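Local coordinates for uricase (Bacillus fastidiosus, PDB 4R8X), which catalyses the oxidation of urate to 5-hydroxyisourate with molecular oxygen, the first step of urate degradation towards (S)-allantoin, at the interface of chains A and B and the interface of chains A and C. Coordinates in Å, arbitrary orientation; residue numbers count along the deposited sequence, not the author numbering. Chains: chain A/B/C, Uricase.

Contact 1: the interface of chains A and B. Residues chain A 132, 134-135; chain B 171-175, 236-237.
A:Leu134 and A:Val135 run antiparallel to the end of B strand 161-173, pairing A:Val135 with B:Lys173, and the backbone N of B:Val174 donates to the carbonyl O of A:Leu134 at 2.8 Å. This is a beta-type subunit interface, two-fold symmetric, in which the start of A strand 135-138 is laid alongside the end of the partner's strand 161-173 and capped by the end of B helix 225-238.

A:Val135 is the apolar plug. Its two methyls part company: CG1, anti to the backbone N (chi1 177°), points to CD2 of the B:Phe236 ring and to B:Leu171, while CG2 presses on the helix backbone, 3.5 Å from CA of B:His237, with CG of B:Lys173 alongside. A:Leu134 diverges from it towards B:Ser175, both terminal methyls resting near the serine hydroxyl; CD2 of A:Leu134 lies 3.7 Å from OG of B:Ser175.

The polar knot is A:Ser132. Its hydroxyl OG meets B:His237 ND1 at 2.7 Å, at the edge of the imidazole and in the ring plane; the hydrogen's owner is not seen. The same OG accepts hydrogen bonds from the backbone N-H groups of both A:Leu134 and A:Val135. The second of these measures 2.8 Å between A:Val135 N and A:Ser132 OG. Two N-H groups pointing at the oxygen would be compatible with the hydroxyl being the donor to ND1. The serine thus pins its own turn and reaches across the interface with one atom.

Behind, B:Lys173 stretches out to the C-terminal end of the helix, where the carbonyls would suit its charge. Its terminal amine NZ sits above the carbonyl plane of B:His237 but in the plane of its neighbour's, 3.0 Å from O of B:Phe236.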
# COMPACT_ATOMS: atom_id res chain seq x y z
N SER A 132 -14.36 -27.39 2.46
CA SER A 132 -13.80 -27.85 1.20
C SER A 132 -12.39 -28.38 1.42
O SER A 132 -11.64 -27.84 2.23
CB SER A 132 -13.75 -26.72 0.18
OG SER A 132 -13.13 -27.16 -1.03
N LEU A 134 -10.66 -28.72 -1.45
CA LEU A 134 -10.14 -28.31 -2.75
C LEU A 134 -9.93 -26.81 -2.87
O LEU A 134 -8.97 -26.36 -3.49
CB LEU A 134 -11.10 -28.76 -3.86
CG LEU A 134 -11.34 -30.27 -3.94
CD1 LEU A 134 -12.29 -30.60 -5.08
CD2 LEU A 134 -10.01 -30.99 -4.10
N VAL A 135 -10.85 -26.04 -2.29
CA VAL A 135 -10.86 -24.60 -2.47
C VAL A 135 -10.50 -23.92 -1.16
O VAL A 135 -11.05 -24.26 -0.11
CB VAL A 135 -12.23 -24.11 -2.99
CG1 VAL A 135 -12.25 -22.59 -3.10
CG2 VAL A 135 -12.55 -24.76 -4.34
N LEU B 171 -9.66 -16.90 -4.21
CA LEU B 171 -9.81 -18.35 -4.00
C LEU B 171 -8.89 -19.14 -4.91
O LEU B 171 -8.72 -18.81 -6.09
CB LEU B 171 -11.24 -18.81 -4.27
CG LEU B 171 -12.33 -18.21 -3.40
CD1 LEU B 171 -13.68 -18.66 -3.96
CD2 LEU B 171 -12.16 -18.61 -1.95
N ILE B 172 -8.29 -20.18 -4.35
CA ILE B 172 -7.48 -21.10 -5.13
C ILE B 172 -8.14 -22.46 -5.09
O ILE B 172 -8.77 -22.83 -4.11
CB ILE B 172 -6.03 -21.16 -4.58
CG1 ILE B 172 -5.10 -21.87 -5.57
CG2 ILE B 172 -6.00 -21.82 -3.20
CD1 ILE B 172 -3.63 -21.65 -5.26
N LYS B 173 -8.04 -23.21 -6.19
CA LYS B 173 -8.54 -24.58 -6.22
C LYS B 173 -7.39 -25.53 -6.54
O LYS B 173 -6.78 -25.45 -7.60
CB LYS B 173 -9.66 -24.75 -7.24
CG LYS B 173 -10.30 -26.16 -7.24
CD LYS B 173 -11.42 -26.28 -8.26
CE LYS B 173 -12.15 -27.61 -8.14
NZ LYS B 173 -13.35 -27.66 -9.04
N VAL B 174 -7.10 -26.45 -5.62
CA VAL B 174 -5.95 -27.35 -5.78
C VAL B 174 -6.23 -28.62 -6.60
O VAL B 174 -5.68 -29.68 -6.33
CB VAL B 174 -5.33 -27.72 -4.41
CG1 VAL B 174 -4.78 -26.47 -3.72
CG2 VAL B 174 -6.35 -28.44 -3.53
N SER B 175 -7.05 -28.49 -7.63
CA SER B 175 -7.35 -29.60 -8.53
C SER B 175 -8.07 -29.11 -9.78
O SER B 175 -7.99 -29.74 -10.84
CB SER B 175 -8.23 -30.64 -7.83
OG SER B 175 -9.54 -30.15 -7.64
N PHE B 236 -17.26 -22.93 -7.51
CA PHE B 236 -15.84 -23.11 -7.81
C PHE B 236 -15.38 -24.50 -7.34
O PHE B 236 -14.69 -25.21 -8.05
CB PHE B 236 -15.02 -22.00 -7.12
CG PHE B 236 -13.58 -21.92 -7.57
CD1 PHE B 236 -13.18 -22.37 -8.82
CD2 PHE B 236 -12.62 -21.38 -6.74
CE1 PHE B 236 -11.86 -22.26 -9.23
CE2 PHE B 236 -11.31 -21.27 -7.13
CZ PHE B 236 -10.92 -21.71 -8.37
N HIS B 237 -15.81 -24.89 -6.15
CA HIS B 237 -15.50 -26.20 -5.61
C HIS B 237 -16.07 -27.34 -6.46
O HIS B 237 -15.38 -28.33 -6.74
CB HIS B 237 -16.06 -26.28 -4.18
CG HIS B 237 -16.03 -27.66 -3.59
ND1 HIS B 237 -15.03 -28.09 -2.74
CD2 HIS B 237 -16.90 -28.69 -3.70
CE1 HIS B 237 -15.28 -29.33 -2.37
NE2 HIS B 237 -16.40 -29.72 -2.94

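Contact 2: the interface of chains A and C. Residues chain A 6-7, 9, 46-48; chain C 298-300.
C:Phe298 is the apolar centre, its ring lying against the surface of the sheet that strands 5-17 and 40-50 of chain A form side by side. A:Lys46 lies across the other face: its chain is fully extended, with CG anti to the backbone N (chi1 177°), and this carries the methylene CE over the ring towards its rim, 3.7 Å from the centroid. CG of the same lysine also touches the ring near CE2. The side chains of A:Phe6 and C:Phe298 cross at about a right angle, the rings meeting edge to edge with CE1 of A:Phe6 3.7 Å from CE1 of C:Phe298. The methyl of A:Ala48 approaches CZ of C:Phe298 at 3.9 Å, and the backbone of A:Lys9 borders the ring beside CE2.

A polar atom comes close as well: the carbonyl O of A:Val47 sits near CE2 and 3.2 Å from CZ of C:Phe298, off the ring plane on the side away from the lysine. An alanine in place of C:Phe298 would probably leave a gap where the ring sat against the A:Lys9 and A:Val47 backbone, the A:Lys46 methylenes without a face to lie on and the A:Phe6 ring without its edge partner.

Further out, the A:Phe6 ring covers C:Gly300. Its CG sits between the backbone N and the carbonyl carbon (chi1 57°), which folds the ring back over the partner strand, and CA of C:Gly300 lies against its face, 3.6 Å from CZ of A:Phe6.

The rim is backbone. Strand 5-17 of A pairs antiparallel with strand 296-304 of C, and A:Phe6 and C:Gly300 exchange both their hydrogen bonds; A:Phe6 N gives to C:Gly300 O at 3.0 Å. At the next bridge, CB of A:Tyr7 packs on CG of C:Gln299. The return bond, from C:Gly300 N to A:Phe6 O, is 2.9 Å.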
# COMPACT_ATOMS: atom_id res chain seq x y z
N PHE A 6 26.50 -8.98 4.21
CA PHE A 6 25.65 -10.10 3.83
C PHE A 6 25.01 -9.78 2.49
O PHE A 6 25.01 -8.63 2.05
CB PHE A 6 24.57 -10.40 4.88
CG PHE A 6 23.66 -9.24 5.20
CD1 PHE A 6 22.55 -8.96 4.41
CD2 PHE A 6 23.88 -8.43 6.31
CE1 PHE A 6 21.71 -7.90 4.70
CE2 PHE A 6 23.05 -7.37 6.60
CZ PHE A 6 21.96 -7.10 5.80
N TYR A 7 24.48 -10.80 1.83
CA TYR A 7 23.75 -10.59 0.60
C TYR A 7 22.84 -11.79 0.40
O TYR A 7 23.04 -12.85 1.00
CB TYR A 7 24.71 -10.40 -0.58
CG TYR A 7 25.22 -11.68 -1.17
CD1 TYR A 7 26.07 -12.51 -0.44
CD2 TYR A 7 24.86 -12.07 -2.45
CE1 TYR A 7 26.53 -13.69 -0.96
CE2 TYR A 7 25.33 -13.24 -2.99
CZ TYR A 7 26.15 -14.05 -2.23
OH TYR A 7 26.60 -15.23 -2.78
N LYS A 9 18.65 -13.16 -1.34
CA LYS A 9 17.46 -12.97 -2.16
C LYS A 9 16.25 -12.82 -1.26
O LYS A 9 16.06 -13.61 -0.34
CB LYS A 9 17.27 -14.17 -3.09
CG LYS A 9 16.30 -13.90 -4.24
CD LYS A 9 16.94 -13.01 -5.28
CE LYS A 9 16.80 -13.58 -6.68
NZ LYS A 9 17.59 -12.78 -7.67
N LYS A 46 13.17 -15.11 2.71
CA LYS A 46 14.27 -14.19 2.48
C LYS A 46 15.52 -14.84 3.05
O LYS A 46 15.56 -15.16 4.25
CB LYS A 46 13.99 -12.85 3.17
CG LYS A 46 15.11 -11.82 3.05
CD LYS A 46 14.69 -10.50 3.71
CE LYS A 46 15.74 -9.41 3.55
NZ LYS A 46 15.29 -8.13 4.19
N VAL A 47 16.51 -15.05 2.20
CA VAL A 47 17.76 -15.70 2.58
C VAL A 47 18.91 -14.72 2.54
O VAL A 47 19.03 -13.91 1.61
CB VAL A 47 18.11 -16.93 1.68
CG1 VAL A 47 18.11 -16.55 0.19
CG2 VAL A 47 19.45 -17.54 2.10
N ALA A 48 19.77 -14.77 3.55
CA ALA A 48 21.00 -14.00 3.53
C ALA A 48 22.19 -14.92 3.82
O ALA A 48 22.15 -15.73 4.76
CB ALA A 48 20.93 -12.84 4.53
N PHE C 298 19.50 -8.68 -2.66
CA PHE C 298 19.78 -7.61 -1.70
C PHE C 298 21.15 -7.74 -1.08
O PHE C 298 21.74 -8.83 -1.06
CB PHE C 298 18.69 -7.52 -0.62
CG PHE C 298 18.70 -8.67 0.36
CD1 PHE C 298 19.44 -8.60 1.53
CD2 PHE C 298 17.95 -9.81 0.10
CE1 PHE C 298 19.43 -9.66 2.44
CE2 PHE C 298 17.93 -10.86 1.00
CZ PHE C 298 18.67 -10.79 2.17
N GLN C 299 21.67 -6.61 -0.61
CA GLN C 299 22.97 -6.55 0.02
C GLN C 299 22.91 -5.67 1.25
O GLN C 299 22.14 -4.70 1.32
CB GLN C 299 24.01 -5.99 -0.96
CG GLN C 299 24.28 -6.88 -2.18
CD GLN C 299 23.20 -6.80 -3.25
OE1 GLN C 299 22.37 -5.88 -3.25
NE2 GLN C 299 23.19 -7.77 -4.16
N GLY C 300 23.72 -6.03 2.24
CA GLY C 300 23.94 -5.23 3.43
C GLY C 300 25.44 -5.10 3.61
O GLY C 300 26.15 -6.09 3.57

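Contact 1 and contact 2 lie about 35 Å apart, centre to centre, and share no residue or secondary-structure element: chain A offers the stretch around strand 135-138 to chain B in contact 1, and strands 5-17 and 40-50 to chain C in contact 2. Both nevertheless join backbones by antiparallel pairing, so sheets run on from one subunit into another. Since each interface is two-fold symmetric, every subunit also supplies the opposite half, with strand 161-173 and helix 225-238 for one, strand 296-304 for the other. Two such different interfaces are enough to link four copies, as in the deposited tetramer.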